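Local coordinates for glycerate dehydrogenase/glyoxylate reductase (Thermus thermophilus, PDB 2CUK), which reduces glyoxylate and probably interconverts hydroxypyruvate and glycerate with a nicotinamide cofactor, as a member of the D-isomer-specific 2-hydroxyacid dehydrogenase family, at the interface of chains A and B. Sequence-based numbering; all coordinates share one arbitrary frame. Chains: chain A/B, glycerate dehydrogenase/glyoxylate reductase.

Contact 1: the interface of chains A and B. Residues chain A 101, 104-105, 278-279, 282; chain B 111, 115, 141-143, 166.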
# COMPACT_ATOMS: atom_id res chain seq x y z
N ALA A 101 10.83 7.85 0.58
CA ALA A 101 10.57 6.59 1.28
C ALA A 101 9.48 6.75 2.33
O ALA A 101 8.58 5.92 2.46
CB ALA A 101 11.87 6.08 1.93
N ASP A 104 6.22 7.26 0.70
CA ASP A 104 5.72 6.02 0.12
C ASP A 104 4.94 5.21 1.15
O ASP A 104 3.86 4.68 0.89
CB ASP A 104 6.92 5.20 -0.37
CG ASP A 104 7.38 5.73 -1.72
OD1 ASP A 104 6.66 6.54 -2.29
OD2 ASP A 104 8.45 5.32 -2.17
N LEU A 105 5.54 5.10 2.36
CA LEU A 105 4.90 4.31 3.40
C LEU A 105 3.66 5.00 3.96
O LEU A 105 2.72 4.38 4.43
CB LEU A 105 5.91 4.05 4.51
CG LEU A 105 5.34 3.17 5.62
CD1 LEU A 105 5.78 1.71 5.50
CD2 LEU A 105 5.75 3.63 7.02
N ILE A 278 9.05 2.07 10.33
CA ILE A 278 9.83 1.68 9.18
C ILE A 278 9.66 2.65 8.02
O ILE A 278 9.98 2.33 6.87
CB ILE A 278 9.43 0.26 8.71
CG1 ILE A 278 7.91 0.18 8.51
CG2 ILE A 278 9.89 -0.76 9.75
CD1 ILE A 278 7.40 -1.17 8.05
N GLY A 279 9.18 3.85 8.33
CA GLY A 279 8.98 4.86 7.30
C GLY A 279 10.12 5.05 6.32
O GLY A 279 9.89 5.18 5.12
N GLY A 282 13.70 1.92 3.27
CA GLY A 282 13.90 1.52 1.89
C GLY A 282 15.38 1.16 1.91
O GLY A 282 16.16 1.88 2.53
N LEU B 111 2.91 -1.48 -2.66
CA LEU B 111 3.49 -0.86 -1.48
C LEU B 111 3.57 -1.85 -0.32
O LEU B 111 4.55 -1.87 0.43
CB LEU B 111 2.67 0.39 -1.08
CG LEU B 111 2.81 1.58 -2.04
CD1 LEU B 111 1.76 2.64 -1.74
CD2 LEU B 111 4.20 2.17 -1.94
N ARG B 115 7.35 -2.46 0.64
CA ARG B 115 7.73 -1.95 1.95
C ARG B 115 7.43 -2.89 3.13
O ARG B 115 7.51 -2.48 4.29
CB ARG B 115 7.09 -0.58 2.18
CG ARG B 115 7.49 0.46 1.12
CD ARG B 115 9.01 0.60 1.01
NE ARG B 115 9.59 0.97 2.30
CZ ARG B 115 9.58 2.20 2.80
NH1 ARG B 115 9.02 3.20 2.12
NH2 ARG B 115 10.10 2.43 4.00
N ASP B 141 12.81 0.65 -2.55
CA ASP B 141 12.37 2.02 -2.84
C ASP B 141 11.85 2.01 -4.28
O ASP B 141 12.53 1.54 -5.18
CB ASP B 141 13.54 3.01 -2.71
CG ASP B 141 13.94 3.26 -1.25
OD1 ASP B 141 13.06 3.65 -0.45
OD2 ASP B 141 15.12 3.06 -0.91
N LEU B 142 10.64 2.52 -4.49
CA LEU B 142 10.06 2.52 -5.83
C LEU B 142 10.62 3.56 -6.80
O LEU B 142 10.50 3.40 -8.02
CB LEU B 142 8.54 2.68 -5.74
CG LEU B 142 7.75 1.62 -4.96
CD1 LEU B 142 6.26 1.93 -5.06
CD2 LEU B 142 8.03 0.23 -5.53
N GLN B 143 11.23 4.62 -6.28
CA GLN B 143 11.76 5.66 -7.15
C GLN B 143 12.81 5.17 -8.15
O GLN B 143 13.79 4.51 -7.77
CB GLN B 143 12.34 6.81 -6.31
CG GLN B 143 11.29 7.54 -5.46
CD GLN B 143 10.66 6.65 -4.41
OE1 GLN B 143 11.35 6.06 -3.57
NE2 GLN B 143 9.33 6.54 -4.43
N PHE B 166 4.89 8.08 -7.85
CA PHE B 166 5.83 7.48 -6.90
C PHE B 166 7.25 7.52 -7.45
O PHE B 166 8.18 7.00 -6.83
CB PHE B 166 5.42 6.04 -6.58
CG PHE B 166 4.22 5.94 -5.68
CD1 PHE B 166 4.38 5.83 -4.30
CD2 PHE B 166 2.94 5.97 -6.20
CE1 PHE B 166 3.27 5.75 -3.45
CE2 PHE B 166 1.82 5.90 -5.37
CZ PHE B 166 1.99 5.79 -3.99

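Contact 2: the interface of chains A and B. Residues chain A 141-143, 166; chain B 100-101, 104, 162, 285.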
# COMPACT_ATOMS: atom_id res chain seq x y z
N ASP A 141 -13.42 4.25 -1.31
CA ASP A 141 -12.88 4.65 -2.60
C ASP A 141 -12.25 6.01 -2.30
O ASP A 141 -12.87 6.85 -1.65
CB ASP A 141 -14.00 4.82 -3.63
CG ASP A 141 -14.55 3.49 -4.11
OD1 ASP A 141 -13.83 2.78 -4.84
OD2 ASP A 141 -15.70 3.15 -3.76
N LEU A 142 -11.03 6.23 -2.77
CA LEU A 142 -10.32 7.48 -2.50
C LEU A 142 -10.67 8.65 -3.42
O LEU A 142 -10.49 9.81 -3.05
CB LEU A 142 -8.81 7.25 -2.56
CG LEU A 142 -8.26 6.23 -1.55
CD1 LEU A 142 -6.75 6.08 -1.75
CD2 LEU A 142 -8.57 6.69 -0.14
N GLN A 143 -11.17 8.34 -4.61
CA GLN A 143 -11.51 9.37 -5.59
C GLN A 143 -12.48 10.43 -5.06
O GLN A 143 -13.58 10.12 -4.62
CB GLN A 143 -12.08 8.71 -6.84
CG GLN A 143 -11.06 7.83 -7.58
CD GLN A 143 -10.47 6.73 -6.70
OE1 GLN A 143 -11.19 5.89 -6.17
NE2 GLN A 143 -9.14 6.74 -6.56
N PHE A 166 -4.25 9.58 -7.08
CA PHE A 166 -5.33 8.65 -6.73
C PHE A 166 -6.68 9.36 -6.81
O PHE A 166 -7.71 8.83 -6.39
CB PHE A 166 -5.12 8.10 -5.32
CG PHE A 166 -4.00 7.09 -5.21
CD1 PHE A 166 -4.27 5.72 -5.27
CD2 PHE A 166 -2.69 7.51 -5.05
CE1 PHE A 166 -3.24 4.79 -5.15
CE2 PHE A 166 -1.65 6.58 -4.94
CZ PHE A 166 -1.93 5.22 -4.99
N GLU B 100 -10.83 2.79 -11.09
CA GLU B 100 -10.05 3.46 -10.06
C GLU B 100 -9.85 2.62 -8.80
O GLU B 100 -8.77 2.62 -8.22
CB GLU B 100 -10.70 4.79 -9.68
CG GLU B 100 -10.83 5.77 -10.85
CD GLU B 100 -9.50 6.11 -11.49
OE1 GLU B 100 -8.58 6.55 -10.78
OE2 GLU B 100 -9.38 5.93 -12.72
N ALA B 101 -10.89 1.89 -8.39
CA ALA B 101 -10.78 1.06 -7.19
C ALA B 101 -9.74 -0.05 -7.38
O ALA B 101 -8.94 -0.32 -6.49
CB ALA B 101 -12.14 0.45 -6.86
N ASP B 104 -6.26 1.34 -7.35
CA ASP B 104 -5.87 1.66 -5.98
C ASP B 104 -5.35 0.43 -5.23
O ASP B 104 -4.32 0.48 -4.56
CB ASP B 104 -7.05 2.23 -5.19
CG ASP B 104 -7.45 3.62 -5.64
OD1 ASP B 104 -6.69 4.26 -6.39
OD2 ASP B 104 -8.54 4.08 -5.23
N ARG B 162 -0.79 6.40 -11.36
CA ARG B 162 -0.42 6.41 -9.94
C ARG B 162 1.07 6.12 -9.75
O ARG B 162 1.74 6.77 -8.94
CB ARG B 162 -1.24 5.37 -9.18
CG ARG B 162 -2.72 5.73 -9.05
CD ARG B 162 -3.56 4.51 -8.71
NE ARG B 162 -4.95 4.88 -8.41
CZ ARG B 162 -5.79 5.42 -9.29
NH1 ARG B 162 -5.40 5.66 -10.53
NH2 ARG B 162 -7.01 5.75 -8.90
N THR B 285 -17.79 2.00 -5.30
CA THR B 285 -17.57 1.25 -6.54
C THR B 285 -18.54 0.07 -6.67
O THR B 285 -19.15 -0.13 -7.72
CB THR B 285 -16.12 0.73 -6.63
OG1 THR B 285 -15.24 1.83 -6.88
CG2 THR B 285 -15.97 -0.31 -7.74

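Contact 1: the interface of chains A and B
A:Asp104 and B:Arg115, which lose more surface to the partner than any other residue of this patch, touch where the CB of the acid lies at the guanidinium edge, but the acid bonds to a side chain and the arginine to backbone carbonyls. The A:Asp104 carboxylate and the B:Gln143 side-chain amide approach tip to tip, with their planes 34° apart. The amide nitrogen B:Gln143 NE2 donates to A:Asp104 OD2 over 2.7 Å, using the syn lone pair of that oxygen and staying close to its own amide plane. B:Gln143 NE2 gives a second hydrogen to the carbonyl B:Phe166 O, also at 2.7 Å, which fixes the rotation of the amide. A glutamine suits the place because its NH2 can serve two acceptors at once. The A:Asp104 carboxylate slides past the B:Phe166 ring, its carbon CG in plane at the ring's edge, 4.0 Å from B:Phe166 CD1.

B:Arg115 works on backbone instead. Its chain is bent at chi2 and chi3, turning the guanidinium toward the carbonyls of chain A. B:Arg115 NH1 donates to A:Ala101 O at 2.8 Å with the acceptor in the guanidinium plane. B:Arg115 NH2 makes a nearly straight bond, 175° at the hydrogen, to A:Gly279 O at 3.0 Å, arriving from above that carbonyl's plane. An arginine is apt here, since its planar, many-handed tip can bind carbonyls from two separate segments. Its charge probably also favours A:Asp104, whose OD2 lies 4.8 Å from B:Arg115 NH1.

Beside this, A:Gly282 CA packs against the B:Asp141 carboxylate, where a glycine brings the backbone close.

A:Ala101 and A:Asp104 belong to helix 99-114, A:Gly279 to the loop preceding helix 283-301, and B:Arg115 follows directly on helix 99-114 of its own chain.

Contact 2: the interface of chains A and B
B:Thr285 meets A:Asp141 through both its side-chain hydroxyl and its backbone nitrogen, joining two subunits of a D-isomer-specific 2-hydroxyacid dehydrogenase. The hydroxyl B:Thr285 OG1 donates to A:Asp141 OD1 over 2.6 Å, coming from above the carboxylate plane, while B:Thr285 N donates to A:Asp141 OD2 at 2.8 Å on its syn side but tilted out of the carboxylate plane. With OG1 anti to the carbonyl carbon (chi1 -72°), the hydroxyl lies beside its own backbone N, and both donors reach one carboxylate. Because B:Thr285 lies near the start of helix 283-301, the acid is placed to cap that helix, and the helix end would probably favour its negative charge.

Farther along, A:Gln143 NE2 donates to B:Asp104 OD2 at 3.0 Å, close to its amide plane, and its aliphatic stem packs on B:Glu100 CB. A:Phe166 turns a face to B:Arg162, whose CG sits over the ring centre, 4.0 Å from the centroid; the ring edge meets the B:Asp104 carboxylate.

A:Gln143 NE2 also donates to the backbone carbonyl A:Phe166 O, tilted from the amide plane, which helps to fix the amide's rotation. Beyond its contact with the ring, B:Arg162 positions the acids of its own chain. Side-on, NE and NH2 both donate to B:Asp104 OD1, B:Arg162 NE at 2.7 Å, leaving OD2 to the glutamine. B:Arg162 NH2 also reaches B:Glu100 OE1 at 2.6 Å, tying together two acids of helix 99-114. Arginine fits because its chain, extended from CG to NE, offers methylene groups to the aromatic face and charge to the acids. An alanine here would probably leave B:Asp104 and B:Glu100 without their shared positive partner, set the B:Asp104 carboxylate free to turn away from A:Gln143, and open a gap over the A:Phe166 face.

The centres of the C-alpha atoms of contact 1 and contact 2 lie about 19 Å apart, and the two sample the symmetry-related halves of one two-fold interface. Residues 101, 104, 141-143 and 166 occur in both with the chains exchanged, so helix 99-114 of each subunit faces the 141-143 loop of the other. Contact 1 extends this shared set of residues toward residue 115 and the 278-282 loop, contact 2 toward helix 154-165 and the start of helix 283-301. Repeated about the axis, these links bind each chain reciprocally to its mate, consistent with a dimer, although the structure alone does not establish the state in solution.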